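Phosphoglucomutase/phosphomannomutase family protein (Burkholderia thailandensis, PDB 3UW2) probably catalyses intramolecular phosphoryl transfer on sugar phosphates, as a zinc-binding member of the phosphohexose mutase family. Local coordinates at residues A300-D305 / G341-G346; G350-K355 / L365-R370; G145-G150 / G329-K334. All blocks are in the same frame, centred on the assembly; numbering follows the deposited sequence. Where two conformers were deposited one is given.

Interaction 1 of 3, residues A300-D305 / G341-G346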
ATOM      1  N   ALA A 300      -5.202  22.731  -2.022  1.00 28.51           N
ATOM      2  CA  ALA A 300      -5.065  21.386  -2.669  1.00 29.41           C
ATOM      3  C   ALA A 300      -6.048  20.334  -2.120  1.00 29.35           C
ATOM      4  O   ALA A 300      -6.498  20.417  -0.965  1.00 25.08           O
ATOM      5  CB  ALA A 300      -3.611  20.862  -2.576  1.00 30.53           C
ATOM      6  N   GLN A 301      -6.388  19.367  -2.955  1.00 28.64           N
ATOM      7  CA  GLN A 301      -7.209  18.216  -2.489  1.00 28.54           C
ATOM      8  C   GLN A 301      -6.315  17.232  -1.745  1.00 26.30           C
ATOM      9  O   GLN A 301      -5.164  17.089  -2.110  1.00 25.07           O
ATOM     10  CB  GLN A 301      -7.870  17.524  -3.673  1.00 27.69           C
ATOM     11  CG  GLN A 301      -9.025  18.371  -4.240  1.00 26.57           C
ATOM     12  CD  GLN A 301      -9.592  17.778  -5.503  1.00 30.80           C
ATOM     13  OE1 GLN A 301      -8.870  17.547  -6.524  1.00 27.71           O
ATOM     14  NE2 GLN A 301     -10.894  17.496  -5.450  1.00 34.72           N
ATOM     15  N   ILE A 302      -6.851  16.559  -0.726  1.00 23.10           N
ATOM     16  CA  ILE A 302      -6.111  15.476  -0.050  1.00 23.55           C
ATOM     17  C   ILE A 302      -7.043  14.292  -0.116  1.00 25.60           C
ATOM     18  O   ILE A 302      -8.210  14.391   0.325  1.00 25.74           O
ATOM     19  CB  ILE A 302      -5.841  15.823   1.438  1.00 25.01           C
ATOM     20  CG1 ILE A 302      -5.058  17.155   1.569  1.00 23.83           C
ATOM     21  CG2 ILE A 302      -5.178  14.622   2.185  1.00 21.85           C
ATOM     22  CD1 ILE A 302      -3.655  17.157   0.964  1.00 24.84           C
ATOM     23  N   ILE A 303      -6.588  13.216  -0.734  1.00 25.97           N
ATOM     24  CA  ILE A 303      -7.427  12.023  -0.955  1.00 27.05           C
ATOM     25  C   ILE A 303      -7.237  10.969   0.155  1.00 29.08           C
ATOM     26  O   ILE A 303      -6.119  10.657   0.524  1.00 29.77           O
ATOM     27  CB  ILE A 303      -7.115  11.379  -2.335  1.00 25.30           C
ATOM     28  CG1 ILE A 303      -7.365  12.426  -3.472  1.00 24.57           C
ATOM     29  CG2 ILE A 303      -8.014  10.112  -2.540  1.00 26.28           C
ATOM     30  CD1 ILE A 303      -6.676  12.097  -4.835  1.00 25.73           C
ATOM     31  N   TYR A 304      -8.329  10.405   0.664  1.00 27.08           N
ATOM     32  CA  TYR A 304      -8.194   9.282   1.546  1.00 27.13           C
ATOM     33  C   TYR A 304      -9.422   8.377   1.339  1.00 28.92           C
ATOM     34  O   TYR A 304     -10.360   8.765   0.642  1.00 30.65           O
ATOM     35  CB  TYR A 304      -8.120   9.768   2.995  1.00 27.19           C
ATOM     36  CG  TYR A 304      -9.267  10.701   3.390  1.00 27.95           C
ATOM     37  CD1 TYR A 304     -10.434  10.202   4.016  1.00 28.47           C
ATOM     38  CD2 TYR A 304      -9.177  12.072   3.164  1.00 29.04           C
ATOM     39  CE1 TYR A 304     -11.461  11.045   4.402  1.00 29.58           C
ATOM     40  CE2 TYR A 304     -10.196  12.938   3.558  1.00 30.31           C
ATOM     41  CZ  TYR A 304     -11.331  12.419   4.180  1.00 35.09           C
ATOM     42  OH  TYR A 304     -12.345  13.281   4.583  1.00 37.39           O
ATOM     43  N   ASP A 305      -9.455   7.206   1.972  1.00 28.21           N
ATOM     44  CA  ASP A 305     -10.504   6.235   1.649  1.00 27.47           C
ATOM     45  C   ASP A 305     -11.583   6.229   2.742  1.00 29.05           C
ATOM     46  O   ASP A 305     -11.411   6.813   3.816  1.00 31.34           O
ATOM     47  CB  ASP A 305      -9.851   4.862   1.377  1.00 31.49           C
ATOM     48  CG  ASP A 305      -9.337   4.158   2.675  1.00 35.27           C
ATOM     49  OD1 ASP A 305      -8.574   4.769   3.473  1.00 32.00           O
ATOM     50  OD2 ASP A 305      -9.731   2.976   2.890  1.00 36.90           O
ATOM     51  N   GLY A 341      -4.849  15.218 -10.008  1.00 28.80           N
ATOM     52  CA  GLY A 341      -3.570  15.912  -9.831  1.00 27.08           C
ATOM     53  C   GLY A 341      -3.300  16.300  -8.371  1.00 27.69           C
ATOM     54  O   GLY A 341      -2.461  17.175  -8.099  1.00 29.21           O
ATOM     55  N   ALA A 342      -4.013  15.695  -7.414  1.00 26.28           N
ATOM     56  CA  ALA A 342      -3.776  16.020  -5.999  1.00 26.52           C
ATOM     57  C   ALA A 342      -2.345  15.787  -5.494  1.00 25.03           C
ATOM     58  O   ALA A 342      -1.656  14.972  -6.008  1.00 26.96           O
ATOM     59  CB  ALA A 342      -4.785  15.326  -5.097  1.00 24.23           C
ATOM     60  N   PRO A 343      -1.883  16.570  -4.505  1.00 27.03           N
ATOM     61  CA  PRO A 343      -0.501  16.376  -4.087  1.00 27.28           C
ATOM     62  C   PRO A 343      -0.277  15.155  -3.157  1.00 25.53           C
ATOM     63  O   PRO A 343       0.861  14.728  -3.032  1.00 25.54           O
ATOM     64  CB  PRO A 343      -0.141  17.715  -3.406  1.00 27.15           C
ATOM     65  CG  PRO A 343      -1.466  18.071  -2.730  1.00 27.92           C
ATOM     66  CD  PRO A 343      -2.479  17.758  -3.857  1.00 28.99           C
ATOM     67  N   LEU A 344      -1.326  14.590  -2.534  1.00 26.04           N
ATOM     68  CA  LEU A 344      -1.141  13.572  -1.478  1.00 26.45           C
ATOM     69  C   LEU A 344      -2.431  12.723  -1.331  1.00 26.64           C
ATOM     70  O   LEU A 344      -3.542  13.299  -1.435  1.00 25.00           O
ATOM     71  CB  LEU A 344      -0.993  14.298  -0.117  1.00 25.38           C
ATOM     72  CG  LEU A 344      -0.753  13.462   1.139  1.00 27.08           C
ATOM     73  CD1 LEU A 344       0.576  12.665   1.032  1.00 26.48           C
ATOM     74  CD2 LEU A 344      -0.760  14.412   2.373  1.00 25.52           C
ATOM     75  N   ALA A 345      -2.282  11.408  -1.133  1.00 25.88           N
ATOM     76  CA  ALA A 345      -3.435  10.484  -0.736  1.00 28.07           C
ATOM     77  C   ALA A 345      -2.923   9.504   0.292  1.00 27.43           C
ATOM     78  O   ALA A 345      -1.732   9.257   0.345  1.00 27.84           O
ATOM     79  CB  ALA A 345      -3.958   9.718  -1.912  1.00 27.74           C
ATOM     80  N   GLY A 346      -3.808   8.907   1.085  1.00 28.43           N
ATOM     81  CA  GLY A 346      -3.362   7.834   1.953  1.00 29.49           C
ATOM     82  C   GLY A 346      -4.585   6.966   2.221  1.00 33.82           C
ATOM     83  O   GLY A 346      -5.718   7.445   2.060  1.00 31.84           O
TER
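Ile303 and Ala345 form the close-packed centre of the pairing between strands 301-305 and 344-346, which run parallel with axes 4.7 Å apart. Leu344 O takes the N-H of Ile303 at 3.1 Å. Ile303 O receives Gly346 N at 3.0 Å, and the same oxygen also meets the CA-H of Ala345. The two CB atoms of Ile303 and Ala345 are 3.6 Å apart, on the sheet face covered by helix 330-340. With CG1 beside the backbone N (chi1 -59°), Ile303 carries CD1 back along this face to within 3.8 Å of Ala342 CB. On the opposite face Ile302 CD1 leans on Leu344 CB, and helices 282-296 and 311-318 pack over this side. The N-terminal end of the pair has no hydrogen bond across the segments, and Ala300, Gln301 and Pro343 are partly exposed there. Ala300 CB rests 3.5 Å from Pro343 CG, and Gln301 O lies 3.3 Å from Pro343 CD. Strand 301-305 is an inner strand of the mixed sheet of domain III, flanked by strands 322-326 and 344-346. Gln301 O faces the Pro343 ring, too far from Leu344 N for a bond, and is buried with no polar partner in the model. Two backbone bonds thus hold the Ile303 to Gly346 end, whereas the Pro343 end relies on apolar contact.

Interaction 2 of 3, residues G350-K355 / L365-R370; sequences GHVFFK and LYTGAR
Val352 meets the helix first: its CB lies 3.6 Å from Thr367 OG1, and its CG2 touches the Thr367 methyl, the two side chains crossing at about a right angle. Thr367 OG1 is hydrogen-bonded to Asp363 O, one turn back in the chain, so the valine sees a hydroxyl already engaged. Phe353 turns to the other side of the sheet, against helix 330-340, while its backbone pairs with Ala345. Strand 352-354 is an edge strand of the four-stranded mixed sheet of domain III (order 2-1-3-4), antiparallel to 344-346, and the axis of helix segment 365-370 crosses it at 73°, 8.9 Å away at the closest. Phe354 then supplies most of the strand's share of the contact. Arg370 CG sits over the Phe354 ring, 3.9 Å from the Phe354 centroid, while Thr367 OG1 approaches at the ring edge, near its plane. Tyr366 turns an edge toward the face of Phe354 in an offset edge-to-face pair, planes at 84° and centroids 5.5 Å apart, and Tyr366 CE2 is 3.7 Å from Phe354 CB. The Arg370 chain doubles back, so that its guanidinium also reaches the ring, tilted 42° to it, with Phe354 CD1 over the guanidinium face and 3.4 Å from Arg370 CZ. Arg370 NH1 gives a hydrogen bond to Tyr366 OH (3.1 Å, in the guanidinium plane), and NH2 forms a salt bridge with Asp356.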
ATOM      1  N   GLY A 350      -2.426   1.761   5.112  1.00 39.43           N
ATOM      2  CA  GLY A 350      -1.054   2.225   5.282  1.00 35.56           C
ATOM      3  C   GLY A 350      -0.241   2.474   4.003  1.00 35.14           C
ATOM      4  O   GLY A 350       1.021   2.524   4.028  1.00 35.67           O
ATOM      5  N   HIS A 351      -0.919   2.577   2.865  1.00 33.66           N
ATOM      6  CA  HIS A 351      -0.182   3.028   1.674  1.00 30.43           C
ATOM      7  C   HIS A 351      -0.334   4.513   1.635  1.00 28.92           C
ATOM      8  O   HIS A 351      -1.459   5.013   1.755  1.00 29.95           O
ATOM      9  CB  HIS A 351      -0.762   2.442   0.387  1.00 35.83           C
ATOM     10  CG  HIS A 351      -0.691   0.920   0.282  1.00 41.76           C
ATOM     11  ND1 HIS A 351       0.192   0.282  -0.512  1.00 38.79           N
ATOM     12  CD2 HIS A 351      -1.496  -0.085   0.848  1.00 45.01           C
ATOM     13  CE1 HIS A 351      -0.007  -1.059  -0.461  1.00 37.62           C
ATOM     14  NE2 HIS A 351      -1.039  -1.284   0.378  1.00 44.86           N
ATOM     15  N   VAL A 352       0.757   5.247   1.415  1.00 29.94           N
ATOM     16  CA  VAL A 352       0.704   6.701   1.425  1.00 29.31           C
ATOM     17  C   VAL A 352       1.341   7.157   0.118  1.00 30.81           C
ATOM     18  O   VAL A 352       2.457   6.691  -0.243  1.00 29.00           O
ATOM     19  CB  VAL A 352       1.437   7.288   2.672  1.00 29.28           C
ATOM     20  CG1 VAL A 352       1.324   8.822   2.709  1.00 28.53           C
ATOM     21  CG2 VAL A 352       0.823   6.754   3.968  1.00 29.87           C
ATOM     22  N   PHE A 353       0.647   8.041  -0.607  1.00 28.33           N
ATOM     23  CA  PHE A 353       1.080   8.367  -1.951  1.00 27.51           C
ATOM     24  C   PHE A 353       1.441   9.853  -1.994  1.00 25.79           C
ATOM     25  O   PHE A 353       0.540  10.710  -1.957  1.00 27.43           O
ATOM     26  CB  PHE A 353      -0.049   8.107  -2.962  1.00 26.33           C
ATOM     27  CG  PHE A 353      -0.666   6.723  -2.918  1.00 27.25           C
ATOM     28  CD1 PHE A 353      -1.504   6.336  -1.867  1.00 28.31           C
ATOM     29  CD2 PHE A 353      -0.500   5.842  -4.001  1.00 28.52           C
ATOM     30  CE1 PHE A 353      -2.147   5.067  -1.889  1.00 30.34           C
ATOM     31  CE2 PHE A 353      -1.126   4.584  -4.021  1.00 29.19           C
ATOM     32  CZ  PHE A 353      -1.949   4.206  -2.965  1.00 28.26           C
ATOM     33  N   PHE A 354       2.732  10.171  -2.128  1.00 26.92           N
ATOM     34  CA  PHE A 354       3.195  11.569  -2.320  1.00 26.21           C
ATOM     35  C   PHE A 354       3.381  11.834  -3.813  1.00 28.23           C
ATOM     36  O   PHE A 354       4.206  11.169  -4.428  1.00 26.17           O
ATOM     37  CB  PHE A 354       4.574  11.812  -1.647  1.00 24.44           C
ATOM     38  CG  PHE A 354       4.521  11.778  -0.134  1.00 27.12           C
ATOM     39  CD1 PHE A 354       4.245  12.953   0.589  1.00 28.16           C
ATOM     40  CD2 PHE A 354       4.644  10.540   0.566  1.00 24.68           C
ATOM     41  CE1 PHE A 354       4.156  12.922   1.999  1.00 25.66           C
ATOM     42  CE2 PHE A 354       4.572  10.536   1.960  1.00 28.19           C
ATOM     43  CZ  PHE A 354       4.326  11.710   2.664  1.00 25.21           C
ATOM     44  N   LYS A 355       2.618  12.792  -4.359  1.00 26.58           N
ATOM     45  CA  LYS A 355       2.919  13.357  -5.642  1.00 26.54           C
ATOM     46  C   LYS A 355       3.742  14.602  -5.390  1.00 28.30           C
ATOM     47  O   LYS A 355       4.770  14.806  -6.053  1.00 29.04           O
ATOM     48  CB  LYS A 355       1.645  13.680  -6.431  1.00 27.77           C
ATOM     49  CG  LYS A 355       1.905  14.410  -7.756  1.00 28.74           C
ATOM     50  CD  LYS A 355       2.796  13.597  -8.692  1.00 34.65           C
ATOM     51  CE  LYS A 355       3.155  14.489  -9.883  1.00 38.07           C
ATOM     52  NZ  LYS A 355       2.823  13.549 -10.971  1.00 37.69           N
ATOM     53  N   LEU A 365       9.277   3.520   2.275  1.00 24.82           N
ATOM     54  CA  LEU A 365      10.597   4.033   2.627  1.00 26.06           C
ATOM     55  C   LEU A 365      10.620   5.576   2.437  1.00 27.10           C
ATOM     56  O   LEU A 365      11.207   6.287   3.252  1.00 26.32           O
ATOM     57  CB  LEU A 365      11.691   3.444   1.712  1.00 24.16           C
ATOM     58  CG  LEU A 365      12.210   2.023   2.074  1.00 24.86           C
ATOM     59  CD1 LEU A 365      11.178   0.926   1.855  1.00 22.39           C
ATOM     60  CD2 LEU A 365      13.441   1.741   1.181  1.00 25.06           C
ATOM     61  N   TYR A 366      10.054   6.054   1.323  1.00 26.36           N
ATOM     62  CA  TYR A 366       9.856   7.464   1.139  1.00 25.48           C
ATOM     63  C   TYR A 366       8.933   8.063   2.188  1.00 25.68           C
ATOM     64  O   TYR A 366       9.213   9.138   2.690  1.00 23.77           O
ATOM     65  CB  TYR A 366       9.311   7.761  -0.281  1.00 24.46           C
ATOM     66  CG  TYR A 366       9.348   9.235  -0.587  1.00 25.96           C
ATOM     67  CD1 TYR A 366      10.582   9.915  -0.730  1.00 25.41           C
ATOM     68  CD2 TYR A 366       8.162   9.984  -0.719  1.00 24.41           C
ATOM     69  CE1 TYR A 366      10.631  11.326  -0.963  1.00 25.20           C
ATOM     70  CE2 TYR A 366       8.196  11.357  -0.968  1.00 24.14           C
ATOM     71  CZ  TYR A 366       9.440  12.003  -1.146  1.00 26.51           C
ATOM     72  OH  TYR A 366       9.442  13.350  -1.398  1.00 27.09           O
ATOM     73  N   THR A 367       7.832   7.383   2.525  1.00 23.13           N
ATOM     74  CA  THR A 367       6.937   7.944   3.579  1.00 24.84           C
ATOM     75  C   THR A 367       7.761   8.064   4.880  1.00 27.43           C
ATOM     76  O   THR A 367       7.640   9.059   5.597  1.00 30.05           O
ATOM     77  CB  THR A 367       5.726   6.991   3.777  1.00 24.69           C
ATOM     78  OG1 THR A 367       4.995   6.950   2.543  1.00 27.56           O
ATOM     79  CG2 THR A 367       4.793   7.411   4.960  1.00 24.42           C
ATOM     80  N   GLY A 368       8.571   7.042   5.199  1.00 25.86           N
ATOM     81  CA  GLY A 368       9.410   7.101   6.387  1.00 25.86           C
ATOM     82  C   GLY A 368      10.294   8.355   6.373  1.00 27.24           C
ATOM     83  O   GLY A 368      10.420   9.040   7.364  1.00 25.80           O
ATOM     84  N   ALA A 369      10.911   8.638   5.234  1.00 26.13           N
ATOM     85  CA  ALA A 369      11.771   9.779   5.119  1.00 27.02           C
ATOM     86  C   ALA A 369      10.967  11.076   5.291  1.00 28.67           C
ATOM     87  O   ALA A 369      11.434  12.013   5.962  1.00 29.39           O
ATOM     88  CB  ALA A 369      12.484   9.738   3.763  1.00 23.93           C
ATOM     89  N   ARG A 370       9.751  11.128   4.727  1.00 25.98           N
ATOM     90  CA  ARG A 370       8.976  12.338   4.795  1.00 26.31           C
ATOM     91  C   ARG A 370       8.540  12.523   6.245  1.00 27.87           C
ATOM     92  O   ARG A 370       8.424  13.646   6.702  1.00 26.89           O
ATOM     93  CB  ARG A 370       7.745  12.277   3.870  1.00 24.94           C
ATOM     94  CG  ARG A 370       8.094  12.432   2.364  1.00 25.17           C
ATOM     95  CD  ARG A 370       8.569  13.848   2.037  1.00 24.79           C
ATOM     96  NE  ARG A 370       7.431  14.823   2.102  1.00 24.39           N
ATOM     97  CZ  ARG A 370       6.735  15.259   1.052  1.00 26.75           C
ATOM     98  NH1 ARG A 370       7.075  14.911  -0.225  1.00 25.47           N
ATOM     99  NH2 ARG A 370       5.751  16.126   1.257  1.00 26.61           N
TER

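Interaction 3 of 3, residues G145-G150 / G329-K334. With EDO (1,2-ethanediol), chain F.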
ATOM      1  N   GLY A 145       2.539   3.494 -16.766  1.00 30.35           N
ATOM      2  CA  GLY A 145       2.217   4.415 -15.693  1.00 30.10           C
ATOM      3  C   GLY A 145       0.967   4.091 -14.919  1.00 31.85           C
ATOM      4  O   GLY A 145       0.741   4.706 -13.870  1.00 33.95           O
ATOM      5  N   ALA A 146       0.129   3.186 -15.433  1.00 30.34           N
ATOM      6  CA  ALA A 146      -1.136   2.850 -14.739  1.00 33.78           C
ATOM      7  C   ALA A 146      -1.047   1.535 -13.940  1.00 34.88           C
ATOM      8  O   ALA A 146      -0.618   0.486 -14.463  1.00 30.74           O
ATOM      9  CB  ALA A 146      -2.305   2.782 -15.731  1.00 32.21           C
ATOM     10  N   ALA A 147      -1.535   1.570 -12.700  1.00 34.65           N
ATOM     11  CA  ALA A 147      -1.586   0.394 -11.879  1.00 36.27           C
ATOM     12  C   ALA A 147      -2.894  -0.321 -12.257  1.00 36.45           C
ATOM     13  O   ALA A 147      -3.981   0.035 -11.784  1.00 37.07           O
ATOM     14  CB  ALA A 147      -1.541   0.751 -10.380  1.00 38.00           C
ATOM     15  N   ILE A 148      -2.755  -1.360 -13.069  1.00 34.25           N
ATOM     16  CA  ILE A 148      -3.882  -1.998 -13.731  1.00 32.98           C
ATOM     17  C   ILE A 148      -4.666  -2.813 -12.750  1.00 31.82           C
ATOM     18  O   ILE A 148      -4.106  -3.351 -11.824  1.00 32.79           O
ATOM     19  CB  ILE A 148      -3.406  -2.924 -14.881  1.00 32.57           C
ATOM     20  CG1 ILE A 148      -2.486  -4.069 -14.367  1.00 31.40           C
ATOM     21  CG2 ILE A 148      -2.691  -2.094 -15.938  1.00 32.53           C
ATOM     22  CD1 ILE A 148      -2.194  -5.116 -15.459  1.00 32.53           C
ATOM     23  N   TYR A 149      -5.972  -2.861 -12.937  1.00 34.75           N
ATOM     24  CA  TYR A 149      -6.828  -3.634 -12.022  1.00 34.24           C
ATOM     25  C   TYR A 149      -8.049  -4.183 -12.742  1.00 34.26           C
ATOM     26  O   TYR A 149      -8.240  -3.915 -13.930  1.00 34.19           O
ATOM     27  CB  TYR A 149      -7.209  -2.777 -10.801  1.00 33.65           C
ATOM     28  CG  TYR A 149      -7.975  -1.544 -11.144  1.00 36.20           C
ATOM     29  CD1 TYR A 149      -7.304  -0.340 -11.484  1.00 38.49           C
ATOM     30  CD2 TYR A 149      -9.361  -1.561 -11.135  1.00 37.47           C
ATOM     31  CE1 TYR A 149      -8.027   0.808 -11.804  1.00 41.22           C
ATOM     32  CE2 TYR A 149     -10.097  -0.428 -11.447  1.00 41.07           C
ATOM     33  CZ  TYR A 149      -9.421   0.759 -11.764  1.00 43.76           C
ATOM     34  OH  TYR A 149     -10.176   1.896 -12.062  1.00 48.56           O
ATOM     35  N   GLY A 150      -8.873  -4.955 -12.009  1.00 36.59           N
ATOM     36  CA  GLY A 150     -10.137  -5.467 -12.515  1.00 34.59           C
ATOM     37  C   GLY A 150     -10.013  -6.125 -13.872  1.00 37.01           C
ATOM     38  O   GLY A 150      -9.271  -7.113 -14.025  1.00 35.20           O
ATOM     39  N   GLY A 329      -8.807   0.777  -1.755  1.00 37.12           N
ATOM     40  CA  GLY A 329      -8.107  -0.008  -2.771  1.00 34.51           C
ATOM     41  C   GLY A 329      -6.980   0.866  -3.227  1.00 39.48           C
ATOM     42  O   GLY A 329      -7.244   1.982  -3.729  1.00 37.46           O
ATOM     43  N   HIS A 330      -5.739   0.380  -3.115  1.00 36.08           N
ATOM     44  CA  HIS A 330      -4.576   1.191  -3.431  0.50 38.82           C
ATOM     45  C   HIS A 330      -4.571   1.655  -4.880  1.00 40.00           C
ATOM     46  O   HIS A 330      -4.084   2.784  -5.184  1.00 37.90           O
ATOM     47  CB  HIS A 330      -3.278   0.442  -3.046  0.50 40.42           C
ATOM     48  CG  HIS A 330      -2.776  -0.519  -4.095  0.50 37.76           C
ATOM     49  ND1 HIS A 330      -1.975  -0.128  -5.089  0.50 40.21           N
ATOM     50  CD2 HIS A 330      -2.992  -1.896  -4.271  0.50 40.93           C
ATOM     51  CE1 HIS A 330      -1.677  -1.188  -5.883  0.50 41.74           C
ATOM     52  NE2 HIS A 330      -2.313  -2.273  -5.381  0.50 40.72           N
ATOM     53  N   SER A 331      -5.070   0.797  -5.784  1.00 36.79           N
ATOM     54  CA  SER A 331      -4.987   1.122  -7.228  1.00 33.48           C
ATOM     55  C   SER A 331      -6.075   2.123  -7.574  1.00 31.98           C
ATOM     56  O   SER A 331      -5.888   2.946  -8.440  1.00 27.21           O
ATOM     57  CB  SER A 331      -5.126  -0.120  -8.119  1.00 34.86           C
ATOM     58  OG  SER A 331      -4.153  -1.076  -7.731  1.00 38.40           O
ATOM     59  N   LEU A 332      -7.220   2.051  -6.874  1.00 27.59           N
ATOM     60  CA  LEU A 332      -8.286   3.031  -7.058  1.00 28.01           C
ATOM     61  C   LEU A 332      -7.880   4.412  -6.568  1.00 30.31           C
ATOM     62  O   LEU A 332      -8.174   5.408  -7.227  1.00 31.84           O
ATOM     63  CB  LEU A 332      -9.545   2.566  -6.317  1.00 27.84           C
ATOM     64  CG  LEU A 332      -9.987   1.130  -6.670  1.00 30.46           C
ATOM     65  CD1 LEU A 332     -11.356   0.868  -6.077  1.00 30.58           C
ATOM     66  CD2 LEU A 332     -10.100   0.903  -8.152  1.00 31.07           C
ATOM     67  N   VAL A 333      -7.157   4.487  -5.437  1.00 30.28           N
ATOM     68  CA  VAL A 333      -6.642   5.742  -4.905  1.00 26.93           C
ATOM     69  C   VAL A 333      -5.609   6.335  -5.866  1.00 27.43           C
ATOM     70  O   VAL A 333      -5.646   7.537  -6.176  1.00 26.45           O
ATOM     71  CB  VAL A 333      -6.011   5.548  -3.498  1.00 30.74           C
ATOM     72  CG1 VAL A 333      -5.139   6.753  -3.104  1.00 29.37           C
ATOM     73  CG2 VAL A 333      -7.115   5.300  -2.468  1.00 33.77           C
ATOM     74  N   LYS A 334      -4.721   5.490  -6.382  1.00 26.47           N
ATOM     75  CA  LYS A 334      -3.784   5.923  -7.383  1.00 26.86           C
ATOM     76  C   LYS A 334      -4.460   6.484  -8.644  1.00 26.87           C
ATOM     77  O   LYS A 334      -4.014   7.503  -9.179  1.00 27.39           O
ATOM     78  CB  LYS A 334      -2.898   4.759  -7.749  1.00 31.59           C
ATOM     79  CG  LYS A 334      -1.825   5.081  -8.715  1.00 34.99           C
ATOM     80  CD  LYS A 334      -0.608   5.655  -8.028  1.00 45.29           C
ATOM     81  CE  LYS A 334       0.508   5.905  -9.075  1.00 51.39           C
ATOM     82  NZ  LYS A 334       0.985   4.663  -9.787  1.00 55.54           N
TER
HETATM   83  C1  EDO F 469     -11.220  -1.514 -15.356  1.00 58.79           C
HETATM   84  O1  EDO F 469      -9.914  -1.727 -15.933  1.00 59.52           O
HETATM   85  C2  EDO F 469     -11.397  -2.567 -14.286  1.00 54.20           C
HETATM   86  O2  EDO F 469     -12.491  -3.471 -14.543  1.00 57.10           O
HETATM   87  O   HOH W   1      -5.008   2.465 -10.958  1.00 41.86           O
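Tyr149 reaches across to the first turns of helix 330-340, where Leu332 and Ser331 receive its ring. CB points toward the helix, and chi1 of 61° swings the ring beyond it against Leu332. Tyr149 CD1 lies 4.0 Å from Ser331 CB and Tyr149 CD2 3.9 Å from Leu332 CD2, both partners on the helix side of the ring plane, while Ala147 O stands at the ring edge. C2 of a 1,2-ethanediol, probably from the crystallisation liquor, approaches obliquely from the opposite side. The methyl comes closer to Tyr149 CE2, 3.6 Å from Leu332 CD2, and stays over the face as the ring continues through CZ. At the tip Tyr149 OH is still 4.0 Å from Leu332 CD2, which makes a CH-pi contact 3.8 Å from the Tyr149 ring centroid. Beside the ring a water bridges the two backbones, donating to Ala147 O at 2.8 Å and to Ser331 O at 2.7 Å. Thus a segment of domain I touches the start of a domain III helix through a methyl-on-ring contact and a shared water. No direct hydrogen bond joins the two segments; the hydrogen-bonded link between them runs through this water.

In the fold
Following the chain from the N terminus, segment 145-150 of domain I opens interaction 3, which stays open through domain II and into domain III. Interaction 1 opens at 300-305 before interaction 3 closes at 329-334, and closes in turn at 341-346, so the two cross. Helix 330-340 leads from one closure to the other, and Val333 packs on Ala345. Interaction 2 follows in series, a short loop from 350-355 to 365-370 nested in neither. Interactions 1 and 2 share the domain III sheet, where Ala345 pairs with Phe353, while interaction 3 joins that domain to domain I. Phe353 also packs on helix 330-340, connecting interactions 2 and 3.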